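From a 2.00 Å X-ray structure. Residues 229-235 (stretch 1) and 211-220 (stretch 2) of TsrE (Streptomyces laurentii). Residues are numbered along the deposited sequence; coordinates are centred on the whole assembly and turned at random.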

# COMPACT_ATOMS: atom_id res chain seq x y z
N TRP A 229 -11.59 -6.00 0.83
CA TRP A 229 -10.24 -5.76 0.33
C TRP A 229 -9.55 -7.07 -0.04
O TRP A 229 -8.99 -7.19 -1.14
CB TRP A 229 -9.39 -5.01 1.36
CG TRP A 229 -7.92 -5.09 1.02
CD1 TRP A 229 -6.98 -5.89 1.60
CD2 TRP A 229 -7.23 -4.33 0.00
NE1 TRP A 229 -5.75 -5.67 1.01
CE2 TRP A 229 -5.88 -4.73 0.02
CE3 TRP A 229 -7.64 -3.37 -0.94
CZ2 TRP A 229 -4.91 -4.18 -0.84
CZ3 TRP A 229 -6.68 -2.83 -1.80
CH2 TRP A 229 -5.33 -3.24 -1.74
N LEU A 230 -9.59 -8.06 0.86
CA LEU A 230 -8.84 -9.30 0.64
C LEU A 230 -9.35 -10.05 -0.58
O LEU A 230 -8.55 -10.52 -1.39
CB LEU A 230 -8.91 -10.21 1.88
CG LEU A 230 -8.25 -9.58 3.10
CD1 LEU A 230 -8.78 -10.21 4.39
CD2 LEU A 230 -6.72 -9.64 3.02
N VAL A 231 -10.68 -10.19 -0.71
CA VAL A 231 -11.20 -11.01 -1.81
C VAL A 231 -10.89 -10.34 -3.15
O VAL A 231 -10.56 -11.02 -4.14
CB VAL A 231 -12.71 -11.30 -1.64
CG1 VAL A 231 -12.95 -12.11 -0.35
CG2 VAL A 231 -13.54 -10.03 -1.63
N ARG A 232 -10.97 -9.01 -3.21
CA ARG A 232 -10.66 -8.32 -4.46
C ARG A 232 -9.18 -8.44 -4.81
O ARG A 232 -8.83 -8.78 -5.94
CB ARG A 232 -11.10 -6.87 -4.37
CG ARG A 232 -12.61 -6.74 -4.32
CD ARG A 232 -13.09 -5.40 -4.80
NE ARG A 232 -14.55 -5.34 -4.73
CZ ARG A 232 -15.36 -5.51 -5.78
NH1 ARG A 232 -14.85 -5.74 -6.99
NH2 ARG A 232 -16.67 -5.45 -5.61
N LEU A 233 -8.29 -8.19 -3.85
CA LEU A 233 -6.86 -8.35 -4.15
C LEU A 233 -6.56 -9.79 -4.53
O LEU A 233 -5.82 -10.05 -5.48
CB LEU A 233 -6.00 -7.92 -2.96
CG LEU A 233 -4.48 -7.94 -3.18
CD1 LEU A 233 -4.01 -6.93 -4.28
CD2 LEU A 233 -3.74 -7.67 -1.85
N ARG A 234 -7.14 -10.75 -3.80
CA ARG A 234 -6.87 -12.15 -4.09
C ARG A 234 -7.38 -12.55 -5.47
O ARG A 234 -6.75 -13.37 -6.15
CB ARG A 234 -7.48 -13.02 -3.00
CG ARG A 234 -7.18 -14.50 -3.15
CD ARG A 234 -7.86 -15.27 -2.02
NE ARG A 234 -9.32 -15.27 -2.15
CZ ARG A 234 -10.15 -15.73 -1.22
NH1 ARG A 234 -9.67 -16.19 -0.07
NH2 ARG A 234 -11.46 -15.74 -1.42
N ASP A 235 -8.50 -11.97 -5.91
CA ASP A 235 -9.00 -12.20 -7.27
C ASP A 235 -8.00 -11.75 -8.32
O ASP A 235 -7.98 -12.29 -9.44
CB ASP A 235 -10.31 -11.45 -7.49
CG ASP A 235 -11.51 -12.13 -6.86
OD1 ASP A 235 -11.40 -13.32 -6.48
OD2 ASP A 235 -12.56 -11.47 -6.74
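Stretch 2 (211-220) QMSEPDGELT

Stretch 1 is a segment of a longer helix, held by the usual i to i+4 bonds: Leu-233 N to Trp-229 O at 3.0 Å, Arg-234 N to Leu-230 O at 2.8 Å, and Asp-235 N to Val-231 O at 2.9 Å. Stretch 2 is an irregular segment, so no crossing angle describes the pair. It leaves a helix at Met-212, makes a type I turn from Glu-214 to Gly-217, closed by Gly-217 N to Glu-214 O at 2.9 Å, and runs on through Leu-219, whose phi and psi of 59° and 39° place it in the left-handed region. It runs from beside Leu-230 along the helix to Arg-234 and then doubles back, so it has no single direction. The backbones stay well apart: the CA of Val-231 lies 8.1 Å from the CA of Glu-218, and the CA of Arg-234 lies 8.5 Å from the CA of Asp-216. Side chains therefore bridge the gap, from both stretches in the apolar part and from Arg-234 alone in the hydrogen bonds. The contact is small, burying 279 Å² in all.

The polar part rests on Arg-234. Its CA-to-CB bond points toward stretch 2, and its chain runs t, t before bending at chi3 (69°, p) to bring the guanidinium up to the turn. Arg-234 NH1 donates to Pro-215 O and to Gly-217 O, each at 2.8 Å, while Arg-234 NH2 reaches the same Gly-217 O at 3.0 Å. Both carbonyls lie near the guanidinium plane, at its edge, where the N-H bonds point; Asp-216 O lies over one face instead. Arginine suits this place because its several coplanar donors can serve more than one backbone acceptor at once. The partners are main-chain oxygens, so the bonds depend on the path of the turn, and the CA-to-CB bond of Asp-216 points away from the helix.

The apolar part lies one helical turn earlier. Leu-230 and Leu-219 point toward each other's stretches, and Leu-230 CB meets Leu-219 CD1 at 3.8 Å. Leu-230 CD1 also packs on Met-212 SD at 3.7 Å. The CA-to-CB bond of Met-212 points sideways, but its flexible thioether chain, m at all three chi angles, brings its end nearer the helix. These three buried side chains suit a site that excludes water. Val-231 adds a looser contact, its CG1 lying 4.4 Å from Leu-219 CD1. Leu-219 CD1 also lies 4.1 Å from Arg-234 NH1, so Leu-219 links the apolar cluster to the arginine's polar site.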

# COMPACT_ATOMS: atom_id res chain seq x y z
N GLN A 211 -8.63 -15.59 12.14
CA GLN A 211 -9.73 -15.43 11.19
C GLN A 211 -9.26 -15.63 9.75
O GLN A 211 -10.09 -15.88 8.87
CB GLN A 211 -10.36 -14.05 11.36
CG GLN A 211 -11.11 -13.88 12.70
CD GLN A 211 -11.51 -12.42 12.96
OE1 GLN A 211 -10.96 -11.50 12.37
NE2 GLN A 211 -12.49 -12.23 13.84
N MET A 212 -7.96 -15.53 9.51
CA MET A 212 -7.33 -15.78 8.22
C MET A 212 -6.79 -17.20 8.10
O MET A 212 -5.92 -17.45 7.25
CB MET A 212 -6.21 -14.77 7.99
CG MET A 212 -6.69 -13.35 7.78
SD MET A 212 -7.73 -13.18 6.33
CE MET A 212 -6.69 -13.88 5.05
N SER A 213 -7.27 -18.15 8.91
CA SER A 213 -6.63 -19.46 8.95
C SER A 213 -6.76 -20.22 7.63
O SER A 213 -5.90 -21.03 7.30
CB SER A 213 -7.20 -20.30 10.10
OG SER A 213 -6.82 -19.71 11.33
N GLU A 214 -7.83 -19.98 6.86
CA GLU A 214 -7.92 -20.58 5.53
C GLU A 214 -7.91 -19.46 4.49
O GLU A 214 -8.96 -19.03 4.00
CB GLU A 214 -9.18 -21.45 5.39
CG GLU A 214 -9.11 -22.74 6.22
CD GLU A 214 -8.08 -23.76 5.71
OE1 GLU A 214 -7.39 -23.50 4.70
OE2 GLU A 214 -7.95 -24.83 6.35
N PRO A 215 -6.72 -18.96 4.14
CA PRO A 215 -6.64 -17.73 3.33
C PRO A 215 -7.11 -17.90 1.89
O PRO A 215 -7.22 -16.90 1.18
CB PRO A 215 -5.16 -17.35 3.41
CG PRO A 215 -4.44 -18.66 3.70
CD PRO A 215 -5.40 -19.52 4.48
N ASP A 216 -7.40 -19.12 1.46
CA ASP A 216 -8.01 -19.38 0.16
C ASP A 216 -9.53 -19.46 0.22
O ASP A 216 -10.16 -19.66 -0.82
CB ASP A 216 -7.47 -20.70 -0.42
CG ASP A 216 -7.97 -21.93 0.35
OD1 ASP A 216 -7.98 -21.88 1.60
OD2 ASP A 216 -8.35 -22.94 -0.29
N GLY A 217 -10.13 -19.31 1.40
CA GLY A 217 -11.54 -19.59 1.60
C GLY A 217 -12.40 -18.34 1.56
O GLY A 217 -11.99 -17.29 1.07
N GLU A 218 -13.61 -18.46 2.11
CA GLU A 218 -14.56 -17.35 2.01
C GLU A 218 -14.33 -16.27 3.05
O GLU A 218 -14.90 -15.18 2.92
CB GLU A 218 -16.01 -17.86 2.13
CG GLU A 218 -16.44 -18.69 0.92
CD GLU A 218 -16.93 -17.84 -0.25
OE1 GLU A 218 -17.20 -16.63 -0.07
OE2 GLU A 218 -17.08 -18.40 -1.36
N LEU A 219 -13.50 -16.53 4.07
CA LEU A 219 -13.08 -15.50 5.03
C LEU A 219 -14.29 -14.88 5.74
O LEU A 219 -14.34 -13.68 5.99
CB LEU A 219 -12.26 -14.39 4.35
CG LEU A 219 -11.05 -14.76 3.47
CD1 LEU A 219 -10.40 -13.52 2.89
CD2 LEU A 219 -10.05 -15.56 4.27
N THR A 220 -15.27 -15.72 6.09
CA THR A 220 -16.52 -15.20 6.61
C THR A 220 -16.40 -14.56 8.00
O THR A 220 -17.34 -13.89 8.43
CB THR A 220 -17.57 -16.32 6.67
OG1 THR A 220 -17.08 -17.38 7.50
CG2 THR A 220 -17.83 -16.88 5.28